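Local coordinates for protein salicylaldehyde dehydrogenase NahF (Pseudomonas putida, PDB 4JZ6) that probably catalyses the NAD+-dependent oxidation of salicylaldehyde to salicylate in naphthalene degradation, as a member of the aldehyde dehydrogenase family, at residues 233-238 / 256-262; 62-67 / 184-188; 359-365 / 389-393; 380-386 / 400-406; 134-138 / 150-154. All blocks are in the same frame, centred on the assembly; numbering follows the deposited sequence.

Interaction 1. Residues 233-238 / 256-262; sequences ISAKEI and KAAQHLK
Ile233 (chi1 m, chi2 t) lays CG2 over the last turn of helix 247-259, 3.7 Å from Ala257 CA and 4.2 Å from Ala257 CB, while its CD1 comes to 4.0 Å from Lys256 CB. The CA atoms of Ile233 and Ala257 are 6.1 Å apart, those of Ser234 and His260 6.9 Å. A Schellman motif ends the helix: Leu261, at phi/psi 53/38, is its C-prime residue, with Lys262 N to Ala257 O at 2.8 Å and Leu261 N to Ala258 O at 3.1 Å. The turn directs His260 (chi1 m) so that NE2 donates to Ser234 OG at 3.2 Å; that hydroxyl also bonds Asp230 O. Lys262, extended beyond chi2, sends NZ, whose position is less certain, into the curl of loop 233-238, with a weak bond to Ile233 O at 3.4 Å and water 1 at 3.1 Å from NZ; water 1 donates weakly to Ser234 O. Helix 225-233 meets the end of helix 247-259, with Ile233, Ala257 and Lys262 all against Ile241 of strand 240-244.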
# COMPACT_ATOMS: atom_id res chain seq x y z
N ILE A 233 -10.42 13.42 -1.27
CA ILE A 233 -10.26 12.00 -1.55
C ILE A 233 -11.14 11.59 -2.72
O ILE A 233 -10.74 10.78 -3.56
CB ILE A 233 -10.60 11.15 -0.30
CG1 ILE A 233 -9.60 11.43 0.82
CG2 ILE A 233 -10.60 9.66 -0.64
CD1 ILE A 233 -10.06 10.94 2.17
N SER A 234 -12.35 12.15 -2.78
CA SER A 234 -13.30 11.86 -3.85
C SER A 234 -12.96 12.61 -5.12
O SER A 234 -13.58 12.39 -6.16
CB SER A 234 -14.72 12.20 -3.42
OG SER A 234 -15.08 11.53 -2.22
N ALA A 235 -11.98 13.51 -5.04
CA ALA A 235 -11.58 14.34 -6.17
C ALA A 235 -10.74 13.57 -7.18
O ALA A 235 -9.74 12.95 -6.82
CB ALA A 235 -10.84 15.57 -5.69
N LYS A 236 -11.14 13.63 -8.45
CA LYS A 236 -10.45 12.93 -9.52
C LYS A 236 -8.98 13.35 -9.65
O LYS A 236 -8.15 12.56 -10.11
CB LYS A 236 -11.16 13.14 -10.86
CG LYS A 236 -12.45 12.34 -11.02
CD LYS A 236 -12.17 10.86 -11.22
CE LYS A 236 -13.46 10.04 -11.30
NZ LYS A 236 -14.39 10.49 -12.37
N GLU A 237 -8.68 14.58 -9.25
CA GLU A 237 -7.33 15.12 -9.37
C GLU A 237 -6.36 14.45 -8.41
O GLU A 237 -5.19 14.22 -8.74
CB GLU A 237 -7.32 16.63 -9.14
CG GLU A 237 -8.09 17.44 -10.18
CD GLU A 237 -9.57 17.58 -9.84
OE1 GLU A 237 -10.06 16.80 -8.99
OE2 GLU A 237 -10.22 18.47 -10.42
N ILE A 238 -6.84 14.15 -7.20
CA ILE A 238 -6.01 13.55 -6.16
C ILE A 238 -5.74 12.06 -6.42
O ILE A 238 -6.66 11.26 -6.51
CB ILE A 238 -6.67 13.73 -4.78
CG1 ILE A 238 -6.63 15.20 -4.37
CG2 ILE A 238 -5.98 12.87 -3.74
CD1 ILE A 238 -5.24 15.80 -4.39
N LYS A 256 -12.58 5.77 3.03
CA LYS A 256 -13.00 6.68 1.97
C LYS A 256 -12.17 6.43 0.72
O LYS A 256 -12.70 6.37 -0.38
CB LYS A 256 -12.87 8.14 2.42
CG LYS A 256 -13.79 8.50 3.58
CD LYS A 256 -15.25 8.56 3.13
CE LYS A 256 -16.15 9.08 4.25
NZ LYS A 256 -17.58 9.14 3.85
N ALA A 257 -10.86 6.27 0.90
CA ALA A 257 -9.98 6.04 -0.23
C ALA A 257 -10.26 4.69 -0.90
O ALA A 257 -10.03 4.51 -2.10
CB ALA A 257 -8.54 6.13 0.21
N ALA A 258 -10.77 3.74 -0.11
CA ALA A 258 -11.12 2.44 -0.65
C ALA A 258 -12.30 2.53 -1.61
O ALA A 258 -12.39 1.77 -2.58
CB ALA A 258 -11.42 1.47 0.47
N GLN A 259 -13.22 3.46 -1.35
CA GLN A 259 -14.37 3.66 -2.22
C GLN A 259 -13.93 4.14 -3.60
O GLN A 259 -14.67 3.98 -4.58
CB GLN A 259 -15.36 4.65 -1.60
CG GLN A 259 -15.89 4.23 -0.23
CD GLN A 259 -16.80 5.27 0.38
OE1 GLN A 259 -17.65 5.85 -0.30
NE2 GLN A 259 -16.64 5.51 1.68
N HIS A 260 -12.73 4.72 -3.67
CA HIS A 260 -12.17 5.18 -4.93
C HIS A 260 -10.86 4.49 -5.28
O HIS A 260 -10.11 4.96 -6.15
CB HIS A 260 -11.98 6.70 -4.91
CG HIS A 260 -13.22 7.45 -4.53
ND1 HIS A 260 -14.29 7.59 -5.38
CD2 HIS A 260 -13.56 8.09 -3.38
CE1 HIS A 260 -15.24 8.28 -4.78
NE2 HIS A 260 -14.82 8.60 -3.57
N LEU A 261 -10.59 3.36 -4.61
CA LEU A 261 -9.41 2.53 -4.88
C LEU A 261 -8.09 3.31 -4.84
O LEU A 261 -7.19 3.04 -5.63
CB LEU A 261 -9.53 1.80 -6.23
CG LEU A 261 -10.51 0.64 -6.47
CD1 LEU A 261 -10.41 -0.42 -5.38
CD2 LEU A 261 -11.95 1.13 -6.60
N LYS A 262 -7.97 4.26 -3.92
CA LYS A 262 -6.76 5.07 -3.86
C LYS A 262 -5.81 4.57 -2.79
O LYS A 262 -6.22 4.22 -1.69
CB LYS A 262 -7.09 6.55 -3.66
CG LYS A 262 -8.13 7.06 -4.64
CD LYS A 262 -7.89 8.49 -5.02
CE LYS A 262 -8.99 8.99 -5.95
NZ LYS A 262 -8.80 10.43 -6.29
O HOH W 1 -11.71 10.25 -7.42

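Interaction 2. Residues 62-67 / 184-188; sequences AAQAAE and NTVVF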
# COMPACT_ATOMS: atom_id res chain seq x y z
N ALA A 62 -7.80 24.02 -4.91
CA ALA A 62 -6.44 23.59 -4.57
C ALA A 62 -6.03 22.37 -5.39
O ALA A 62 -4.90 22.28 -5.88
CB ALA A 62 -6.33 23.30 -3.08
N ALA A 63 -6.95 21.42 -5.54
CA ALA A 63 -6.67 20.21 -6.29
C ALA A 63 -6.48 20.53 -7.77
O ALA A 63 -5.55 20.02 -8.41
CB ALA A 63 -7.78 19.20 -6.10
N GLN A 64 -7.36 21.37 -8.29
CA GLN A 64 -7.29 21.77 -9.69
C GLN A 64 -5.97 22.47 -9.99
O GLN A 64 -5.31 22.16 -10.99
CB GLN A 64 -8.49 22.65 -10.06
CG GLN A 64 -9.82 21.88 -10.10
CD GLN A 64 -11.04 22.79 -10.20
OE1 GLN A 64 -10.95 24.00 -9.99
NE2 GLN A 64 -12.18 22.19 -10.52
N ALA A 65 -5.57 23.38 -9.11
CA ALA A 65 -4.27 24.02 -9.21
C ALA A 65 -3.14 22.98 -9.24
O ALA A 65 -2.26 23.03 -10.09
CB ALA A 65 -4.07 24.99 -8.06
N ALA A 66 -3.19 22.03 -8.30
CA ALA A 66 -2.17 20.99 -8.23
C ALA A 66 -2.13 20.15 -9.51
O ALA A 66 -1.06 19.85 -10.04
CB ALA A 66 -2.39 20.10 -7.02
N GLU A 67 -3.31 19.79 -10.01
CA GLU A 67 -3.42 19.01 -11.24
C GLU A 67 -2.81 19.77 -12.41
O GLU A 67 -2.00 19.24 -13.17
CB GLU A 67 -4.88 18.66 -11.53
CG GLU A 67 -5.12 17.95 -12.86
CD GLU A 67 -5.02 16.44 -12.78
OE1 GLU A 67 -5.67 15.75 -13.59
OE2 GLU A 67 -4.28 15.93 -11.91
N ASN A 184 5.81 15.07 -8.04
CA ASN A 184 4.39 15.28 -7.78
C ASN A 184 4.11 16.68 -7.27
O ASN A 184 5.02 17.38 -6.82
CB ASN A 184 3.87 14.24 -6.80
CG ASN A 184 4.20 12.84 -7.24
OD1 ASN A 184 3.55 12.30 -8.13
ND2 ASN A 184 5.21 12.24 -6.62
N THR A 185 2.84 17.08 -7.34
CA THR A 185 2.38 18.31 -6.72
C THR A 185 1.48 17.90 -5.56
O THR A 185 0.99 16.77 -5.53
CB THR A 185 1.61 19.20 -7.71
OG1 THR A 185 0.33 18.62 -7.98
CG2 THR A 185 2.38 19.35 -9.00
N VAL A 186 1.29 18.79 -4.60
CA VAL A 186 0.58 18.39 -3.39
C VAL A 186 -0.44 19.40 -2.85
O VAL A 186 -0.19 20.61 -2.83
CB VAL A 186 1.57 17.93 -2.28
CG1 VAL A 186 2.95 18.51 -2.54
CG2 VAL A 186 1.08 18.30 -0.89
N VAL A 187 -1.59 18.88 -2.44
CA VAL A 187 -2.53 19.63 -1.63
C VAL A 187 -2.22 19.32 -0.16
O VAL A 187 -2.44 18.20 0.31
CB VAL A 187 -3.99 19.27 -1.96
CG1 VAL A 187 -4.94 20.01 -1.05
CG2 VAL A 187 -4.29 19.58 -3.42
N PHE A 188 -1.68 20.32 0.53
CA PHE A 188 -1.23 20.20 1.91
C PHE A 188 -2.34 20.66 2.85
O PHE A 188 -2.67 21.84 2.90
CB PHE A 188 0.04 21.04 2.08
CG PHE A 188 0.49 21.24 3.52
CD1 PHE A 188 0.23 20.29 4.50
CD2 PHE A 188 1.19 22.38 3.88
CE1 PHE A 188 0.65 20.49 5.80
CE2 PHE A 188 1.63 22.58 5.17
CZ PHE A 188 1.35 21.64 6.14
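This is helix-on-sheet packing in the Rossmann-like NAD-binding domain of the aldehyde dehydrogenase fold, with helix 56-73 packed along strand 186-189 of the parallel part of its sheet. The segment axes approach to 7.9 Å and run at 151°, close to antiparallel. Four of the six helical residues at 62-67 are alanines, and the short side chains of Ala62, Ala63 and Ala66 let the helix come close; Ala66 CA lies 5.5 Å from Thr185 CA. Val187, with chi1 t, points at the helix and spreads its two methyls over it. Both lie against Ala62, with Val187 CG1 4.1 Å from Ala62 CB, and Val187 CG2 is also 4.1 Å from Ala66 CB and 4.4 Å from Ala63 CB. Two places earlier in the chain, Thr185 also faces the helix, whereas Val186 between them points away and packs on Leu180 of helix 170-181. The sheet is therefore covered by helices on both faces here. Leu218 of the adjoining strand 215-218 extends the apolar patch, touching both Ala62 and Val187. The one polar link comes from the p rotamer of Thr185, which brings its hydroxyl to 3.2 Å from Ala66 CB and on to the helix backbone: Thr185 OG1 donates a hydrogen bond to Ala66 O at 2.8 Å.

Interaction 3. Residues 359-365 / 389-393; sequences DAIDKGA and DMRIY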
# COMPACT_ATOMS: atom_id res chain seq x y z
N ASP A 359 -9.48 4.59 35.35
CA ASP A 359 -9.68 3.18 35.06
C ASP A 359 -8.53 2.33 35.57
O ASP A 359 -8.74 1.33 36.26
CB ASP A 359 -9.88 2.95 33.56
CG ASP A 359 -9.94 1.47 33.20
OD1 ASP A 359 -11.05 0.90 33.22
OD2 ASP A 359 -8.88 0.89 32.91
N ALA A 360 -7.31 2.73 35.22
CA ALA A 360 -6.11 2.06 35.70
C ALA A 360 -6.05 2.07 37.22
O ALA A 360 -5.81 1.04 37.85
CB ALA A 360 -4.87 2.72 35.12
N ILE A 361 -6.28 3.24 37.81
CA ILE A 361 -6.16 3.40 39.25
C ILE A 361 -7.21 2.59 40.04
O ILE A 361 -6.92 2.09 41.13
CB ILE A 361 -6.16 4.91 39.65
CG1 ILE A 361 -5.00 5.20 40.59
CG2 ILE A 361 -7.49 5.36 40.25
CD1 ILE A 361 -3.69 4.73 40.05
N ASP A 362 -8.40 2.45 39.47
CA ASP A 362 -9.47 1.68 40.11
C ASP A 362 -9.19 0.19 40.01
O ASP A 362 -9.74 -0.59 40.79
CB ASP A 362 -10.83 1.99 39.47
CG ASP A 362 -11.35 3.37 39.84
OD1 ASP A 362 -10.95 3.90 40.91
OD2 ASP A 362 -12.16 3.92 39.08
N LYS A 363 -8.33 -0.20 39.07
CA LYS A 363 -8.01 -1.60 38.84
C LYS A 363 -6.65 -2.00 39.42
O LYS A 363 -6.06 -2.98 38.98
CB LYS A 363 -8.05 -1.93 37.35
CG LYS A 363 -9.43 -1.86 36.74
CD LYS A 363 -9.40 -2.17 35.25
CE LYS A 363 -10.79 -2.12 34.64
NZ LYS A 363 -10.78 -2.43 33.19
N GLY A 364 -6.16 -1.24 40.39
CA GLY A 364 -4.96 -1.63 41.10
C GLY A 364 -3.67 -0.93 40.72
O GLY A 364 -2.64 -1.14 41.37
N ALA A 365 -3.71 -0.10 39.69
CA ALA A 365 -2.51 0.64 39.28
C ALA A 365 -2.02 1.53 40.41
O ALA A 365 -2.77 1.89 41.32
CB ALA A 365 -2.76 1.44 38.02
N ASP A 389 -5.79 -5.75 31.88
CA ASP A 389 -7.22 -5.46 31.99
C ASP A 389 -7.50 -3.96 32.05
O ASP A 389 -8.65 -3.53 31.97
CB ASP A 389 -7.84 -6.17 33.20
CG ASP A 389 -7.37 -5.60 34.52
OD1 ASP A 389 -6.22 -5.10 34.59
OD2 ASP A 389 -8.14 -5.65 35.50
N MET A 390 -6.44 -3.17 32.21
CA MET A 390 -6.58 -1.71 32.25
C MET A 390 -6.54 -1.14 30.83
O MET A 390 -5.77 -1.61 29.99
CB MET A 390 -5.45 -1.11 33.08
CG MET A 390 -5.37 -1.65 34.49
SD MET A 390 -3.83 -1.19 35.32
CE MET A 390 -3.89 -2.24 36.76
N ARG A 391 -7.38 -0.15 30.57
CA ARG A 391 -7.41 0.49 29.26
C ARG A 391 -6.05 1.08 28.90
O ARG A 391 -5.60 0.94 27.76
CB ARG A 391 -8.48 1.59 29.22
CG ARG A 391 -9.90 1.11 29.43
CD ARG A 391 -10.87 2.29 29.42
NE ARG A 391 -10.67 3.13 28.24
CZ ARG A 391 -11.04 4.40 28.15
NH1 ARG A 391 -11.63 4.99 29.19
NH2 ARG A 391 -10.82 5.08 27.04
N ILE A 392 -5.39 1.70 29.87
CA ILE A 392 -4.11 2.37 29.63
C ILE A 392 -2.98 1.40 29.28
O ILE A 392 -1.92 1.82 28.80
CB ILE A 392 -3.71 3.28 30.83
CG1 ILE A 392 -2.77 4.40 30.36
CG2 ILE A 392 -3.09 2.47 31.94
CD1 ILE A 392 -2.54 5.48 31.40
N TYR A 393 -3.21 0.11 29.51
CA TYR A 393 -2.27 -0.94 29.11
C TYR A 393 -1.89 -0.85 27.62
O TYR A 393 -0.73 -1.03 27.27
CB TYR A 393 -2.87 -2.31 29.43
CG TYR A 393 -2.01 -3.52 29.12
CD1 TYR A 393 -2.23 -4.26 27.96
CD2 TYR A 393 -1.03 -3.94 29.99
CE1 TYR A 393 -1.48 -5.38 27.68
CE2 TYR A 393 -0.26 -5.07 29.72
CZ TYR A 393 -0.49 -5.78 28.57
OH TYR A 393 0.27 -6.91 28.30
O HOH W 2 -6.53 2.19 32.43
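In the catalytic domain of this aldehyde dehydrogenase fold, the C-terminal end of helix 349-362 and the turn after it are held against the loop between two parallel strands, 381-384 and 401-407. Met390 is the most covered residue of the contact. Its side chain leaves CA sideways, then with chi1 m and the next two torsions t it reaches into the bend at 363-365: CE is 3.2 Å from Lys363 O and 3.6 Å from Ala365 N, and SD sits 3.9 Å from Ala365 CB and 4.1 Å from Ala360 CB. Gly364, at phi/psi 103/-6, carries the chain round the CE methyl of Met390. Lys363 has the second largest covered area. Stretched with chi2 to chi4 all t, it lays CB 3.9 Å from Met390 CG and donates from NZ to Asp389 O at 2.7 Å. Within its own segment the same NZ is braced by a salt bridge with Asp359 OD1 at 3.3 Å. The other oxygen of Asp359 crosses to the loop, OD2 accepting from Arg391 N at 3.0 Å. Ile392 adds an apolar contact on Ala360 and passes inward to Ile401 and Val403 of strand 401-407. Next to the carboxylate, water 2 donates to Asp359 OD2 at 2.7 Å and accepts from Ile392 N at 2.8 Å.

Interaction 4. Residues 380-386 / 400-406; sequences ATILDHV and PITVVIR
Two neighbouring parallel strands, 381-384 and 401-407, pair here in the mixed sheet of the aldehyde dehydrogenase catalytic domain. Their segment axes lie 4.7 Å apart at 21°. The register sets Thr381 beside Ile401, Ile382 beside Thr402 and Leu383 beside Val403, with CA separations of 4.5, 5.2 and 4.8 Å. The ladder runs Thr381 N to Pro400 O 2.9 Å, Thr402 N to Thr381 O 3.1 Å, Leu383 N to Thr402 O 3.0 Å and Val404 N to Leu383 O 2.7 Å. His385, at phi/psi 56/46, breaks the extended run, and Val386 N, rather than His385 N, bonds Val404 O at 3.2 Å. Thr381, Leu383, Ile401 and Val403 share one face, where Leu383 CD1 meets Ile401 CD1 at 4.1 Å; on the other, Ile382 CG2 meets Val404 CG2 at 3.7 Å. Asp384 (chi1 t) takes a bidentate salt bridge from Arg406: Arg406 NE to Asp384 OD1 3.0 Å, Arg406 NH1 to Asp384 OD2 2.8 Å. His385 CE1 lies over the guanidinium face, 3.2 Å from Arg406 NE. Strand 366-369 flanks 381-384, strand 306-310 flanks 401-407, and helix 311-327 packs on Ile382 and supplies Asp315 to Arg406.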
# COMPACT_ATOMS: atom_id res chain seq x y z
N ALA A 380 4.41 15.43 35.22
CA ALA A 380 4.96 14.18 34.71
C ALA A 380 4.49 13.03 35.60
O ALA A 380 4.69 13.05 36.81
CB ALA A 380 6.47 14.24 34.68
N THR A 381 3.85 12.05 34.98
CA THR A 381 3.19 10.98 35.73
C THR A 381 3.65 9.59 35.28
O THR A 381 3.72 9.31 34.09
CB THR A 381 1.65 11.09 35.58
OG1 THR A 381 1.22 12.40 36.00
CG2 THR A 381 0.95 10.05 36.42
N ILE A 382 3.96 8.73 36.24
CA ILE A 382 4.29 7.33 35.96
C ILE A 382 3.39 6.39 36.76
O ILE A 382 3.26 6.53 37.97
CB ILE A 382 5.76 7.01 36.31
CG1 ILE A 382 6.73 7.98 35.63
CG2 ILE A 382 6.10 5.59 35.92
CD1 ILE A 382 8.14 7.86 36.13
N LEU A 383 2.76 5.45 36.06
CA LEU A 383 1.94 4.44 36.72
C LEU A 383 2.67 3.10 36.71
O LEU A 383 3.21 2.69 35.67
CB LEU A 383 0.57 4.30 36.04
CG LEU A 383 -0.27 5.58 35.95
CD1 LEU A 383 -1.59 5.32 35.24
CD2 LEU A 383 -0.53 6.11 37.33
N ASP A 384 2.71 2.44 37.86
CA ASP A 384 3.39 1.15 38.00
C ASP A 384 2.37 0.03 38.22
O ASP A 384 1.23 0.30 38.62
CB ASP A 384 4.36 1.20 39.18
CG ASP A 384 5.36 0.05 39.17
OD1 ASP A 384 5.22 -0.86 38.33
OD2 ASP A 384 6.27 0.05 40.02
N HIS A 385 2.80 -1.21 37.98
CA HIS A 385 1.93 -2.38 38.11
C HIS A 385 0.68 -2.25 37.25
O HIS A 385 -0.43 -2.50 37.71
CB HIS A 385 1.54 -2.63 39.56
CG HIS A 385 2.70 -2.65 40.50
ND1 HIS A 385 3.57 -3.72 40.59
CD2 HIS A 385 3.14 -1.74 41.40
CE1 HIS A 385 4.49 -3.47 41.50
NE2 HIS A 385 4.25 -2.27 42.00
N VAL A 386 0.88 -1.84 36.00
CA VAL A 386 -0.20 -1.79 35.03
C VAL A 386 -0.39 -3.19 34.43
O VAL A 386 0.57 -3.89 34.13
CB VAL A 386 0.08 -0.74 33.94
CG1 VAL A 386 -0.88 -0.88 32.78
CG2 VAL A 386 0.00 0.65 34.55
N PRO A 400 2.15 13.70 29.07
CA PRO A 400 3.29 13.46 29.96
C PRO A 400 2.97 12.40 31.01
O PRO A 400 3.12 12.62 32.22
CB PRO A 400 3.49 14.82 30.63
CG PRO A 400 2.13 15.42 30.66
CD PRO A 400 1.48 14.98 29.37
N ILE A 401 2.51 11.25 30.53
CA ILE A 401 2.22 10.11 31.39
C ILE A 401 2.73 8.86 30.68
O ILE A 401 2.77 8.81 29.45
CB ILE A 401 0.70 9.99 31.69
CG1 ILE A 401 0.43 8.85 32.66
CG2 ILE A 401 -0.09 9.82 30.41
CD1 ILE A 401 -1.04 8.69 33.04
N THR A 402 3.15 7.87 31.46
CA THR A 402 3.65 6.61 30.90
C THR A 402 3.46 5.47 31.91
O THR A 402 3.35 5.72 33.12
CB THR A 402 5.12 6.74 30.46
OG1 THR A 402 5.44 5.67 29.56
CG2 THR A 402 6.06 6.71 31.66
N VAL A 403 3.40 4.24 31.41
CA VAL A 403 3.09 3.09 32.26
C VAL A 403 4.19 2.03 32.34
O VAL A 403 4.92 1.79 31.37
CB VAL A 403 1.77 2.40 31.84
CG1 VAL A 403 0.63 3.39 31.84
CG2 VAL A 403 1.92 1.75 30.47
N VAL A 404 4.31 1.42 33.51
CA VAL A 404 5.27 0.34 33.73
C VAL A 404 4.55 -1.00 33.78
O VAL A 404 3.66 -1.21 34.62
CB VAL A 404 6.05 0.52 35.04
CG1 VAL A 404 7.21 -0.44 35.10
CG2 VAL A 404 6.55 1.95 35.16
N ILE A 405 4.91 -1.91 32.88
CA ILE A 405 4.42 -3.28 32.95
C ILE A 405 5.58 -4.20 33.32
O ILE A 405 6.59 -4.25 32.63
CB ILE A 405 3.83 -3.74 31.62
CG1 ILE A 405 2.81 -2.72 31.10
CG2 ILE A 405 3.18 -5.11 31.79
CD1 ILE A 405 2.45 -2.90 29.65
N ARG A 406 5.43 -4.90 34.44
CA ARG A 406 6.47 -5.80 34.90
C ARG A 406 6.28 -7.17 34.27
O ARG A 406 5.16 -7.58 33.98
CB ARG A 406 6.44 -5.90 36.43
CG ARG A 406 6.87 -4.62 37.13
CD ARG A 406 6.33 -4.55 38.54
NE ARG A 406 6.74 -3.32 39.21
CZ ARG A 406 7.63 -3.26 40.19
NH1 ARG A 406 7.94 -2.09 40.73
NH2 ARG A 406 8.20 -4.37 40.66
O HOH W 3 2.92 -4.91 35.71

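Interaction 5. Residues 134-138 / 150-154; sequences QIQGE and MTLRQ. With EDO (1,2-ethanediol), chain H.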
# COMPACT_ATOMS: atom_id res chain seq x y z
N GLN A 134 18.32 9.55 -7.66
CA GLN A 134 18.32 8.20 -7.10
C GLN A 134 16.97 7.50 -7.25
O GLN A 134 16.81 6.36 -6.83
CB GLN A 134 18.73 8.23 -5.64
CG GLN A 134 20.15 8.71 -5.42
CD GLN A 134 21.14 7.87 -6.18
OE1 GLN A 134 21.32 6.68 -5.89
NE2 GLN A 134 21.79 8.46 -7.18
N ILE A 135 16.00 8.19 -7.83
CA ILE A 135 14.71 7.57 -8.11
C ILE A 135 14.86 6.73 -9.38
O ILE A 135 14.61 7.20 -10.49
CB ILE A 135 13.60 8.63 -8.28
CG1 ILE A 135 13.49 9.47 -7.01
CG2 ILE A 135 12.26 7.96 -8.59
CD1 ILE A 135 12.68 10.75 -7.18
N GLN A 136 15.28 5.49 -9.21
CA GLN A 136 15.65 4.67 -10.35
C GLN A 136 14.82 3.41 -10.52
O GLN A 136 14.22 2.90 -9.58
CB GLN A 136 17.14 4.32 -10.27
CG GLN A 136 18.05 5.53 -10.42
CD GLN A 136 19.51 5.18 -10.25
OE1 GLN A 136 20.32 6.02 -9.86
NE2 GLN A 136 19.85 3.93 -10.56
N GLY A 137 14.80 2.91 -11.75
CA GLY A 137 14.17 1.64 -12.05
C GLY A 137 15.24 0.65 -12.43
O GLY A 137 16.42 0.85 -12.11
N GLU A 138 14.85 -0.42 -13.12
CA GLU A 138 15.79 -1.49 -13.42
C GLU A 138 15.73 -1.90 -14.89
O GLU A 138 14.71 -1.75 -15.54
CB GLU A 138 15.49 -2.71 -12.55
CG GLU A 138 15.63 -2.48 -11.05
CD GLU A 138 14.37 -1.92 -10.40
OE1 GLU A 138 14.51 -1.07 -9.49
OE2 GLU A 138 13.25 -2.32 -10.79
N MET A 150 12.37 -3.34 -18.84
CA MET A 150 12.83 -2.42 -17.83
C MET A 150 11.68 -1.91 -16.97
O MET A 150 10.51 -2.04 -17.35
CB MET A 150 13.53 -1.22 -18.48
CG MET A 150 12.57 -0.30 -19.23
SD MET A 150 13.40 0.93 -20.26
CE MET A 150 14.03 -0.09 -21.60
N THR A 151 12.02 -1.34 -15.82
CA THR A 151 11.04 -0.64 -15.00
C THR A 151 11.38 0.83 -14.94
O THR A 151 12.55 1.21 -14.94
CB THR A 151 11.02 -1.16 -13.57
OG1 THR A 151 12.33 -1.03 -13.00
CG2 THR A 151 10.59 -2.61 -13.55
N LEU A 152 10.35 1.66 -14.91
CA LEU A 152 10.53 3.10 -14.78
C LEU A 152 9.84 3.57 -13.51
O LEU A 152 8.77 3.06 -13.15
CB LEU A 152 9.95 3.84 -15.98
CG LEU A 152 10.47 3.49 -17.38
CD1 LEU A 152 9.82 4.39 -18.43
CD2 LEU A 152 11.97 3.62 -17.42
N ARG A 153 10.44 4.54 -12.83
CA ARG A 153 9.76 5.22 -11.73
C ARG A 153 9.43 6.65 -12.12
O ARG A 153 10.32 7.48 -12.29
CB ARG A 153 10.58 5.15 -10.45
CG ARG A 153 10.63 3.75 -9.87
CD ARG A 153 11.06 3.76 -8.42
NE ARG A 153 10.94 2.44 -7.82
CZ ARG A 153 9.82 1.94 -7.31
NH1 ARG A 153 8.70 2.66 -7.33
NH2 ARG A 153 9.82 0.73 -6.78
N GLN A 154 8.14 6.91 -12.28
CA GLN A 154 7.65 8.19 -12.81
C GLN A 154 6.80 8.90 -11.76
O GLN A 154 6.43 8.29 -10.75
CB GLN A 154 6.82 7.94 -14.06
CG GLN A 154 7.59 7.29 -15.20
CD GLN A 154 6.68 6.99 -16.38
OE1 GLN A 154 5.74 6.20 -16.27
NE2 GLN A 154 6.94 7.65 -17.51
C1 EDO H . 2.81 9.61 -15.56
O1 EDO H . 4.14 10.00 -15.21
C2 EDO H . 2.84 8.29 -16.34
O2 EDO H . 3.20 7.21 -15.47
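Met150 enters the contact through its backbone, its CA 3.0 Å from Glu138 O. Thr151 is the main anchor: its N donates to Glu138 O at 2.7 Å, and its p rotamer lets OG1 accept from Glu138 N at 2.6 Å and donate to Glu138 OE2 at 2.7 Å. Glu138 N also has a weak bond to Thr151 O at 3.4 Å, and Gly137 CA makes a CH-O contact with that oxygen at 3.3 Å; a CB on Gly137 would clash with it. The touching parts of the two segments run 166° apart, nearly antiparallel, and segment 134-138 leads into strand 139-140, within this subunit an outer strand of the three-stranded antiparallel sheet of the aldehyde dehydrogenase oligomerisation region, with 148-154 in the middle. Leu152 points away from loop 134-138 and packs on Met441 of the second subunit. Arg153 turns back: its CB lies 3.8 Å from Ile135 CG2 and its CD 3.5 Å from Gln136 O, while the guanidinium reaches Thr484 and a salt bridge with Asp481. Gln154 NE2 donates to Met441 O of the second subunit, and Gln154 OE1 accepts from Lys487 NZ and, at 2.8 Å, from O2 of 1,2-ethanediol, probably from the crystallisation liquor.

Overall arrangement
Four of the contacts form two touching pairs. Interactions 1 and 2 meet in the nucleotide-binding domain, centres 14 Å apart, with Ile238 CD1 4.0 Å from Val187 CG2. Interaction 4 lies in the catalytic-domain sheet and interaction 3 packs on it through Ile392 and Tyr393, centres 10 Å apart; Tyr393 CE2 lies 3.5 Å from Ile405 CD1. The centres of interactions 2 and 4 are 44 Å apart. Interaction 5 stands apart, about 6 Å from interaction 2 (nearest atoms), and, like interaction 1, meets the second subunit. Interaction 1 contributes Lys262 to a salicylaldehyde pocket with Arg263, Cys264 and Tyr471, distinct from the second such pocket, which includes Asn166 and Cys301; the other four hold no pocket residue.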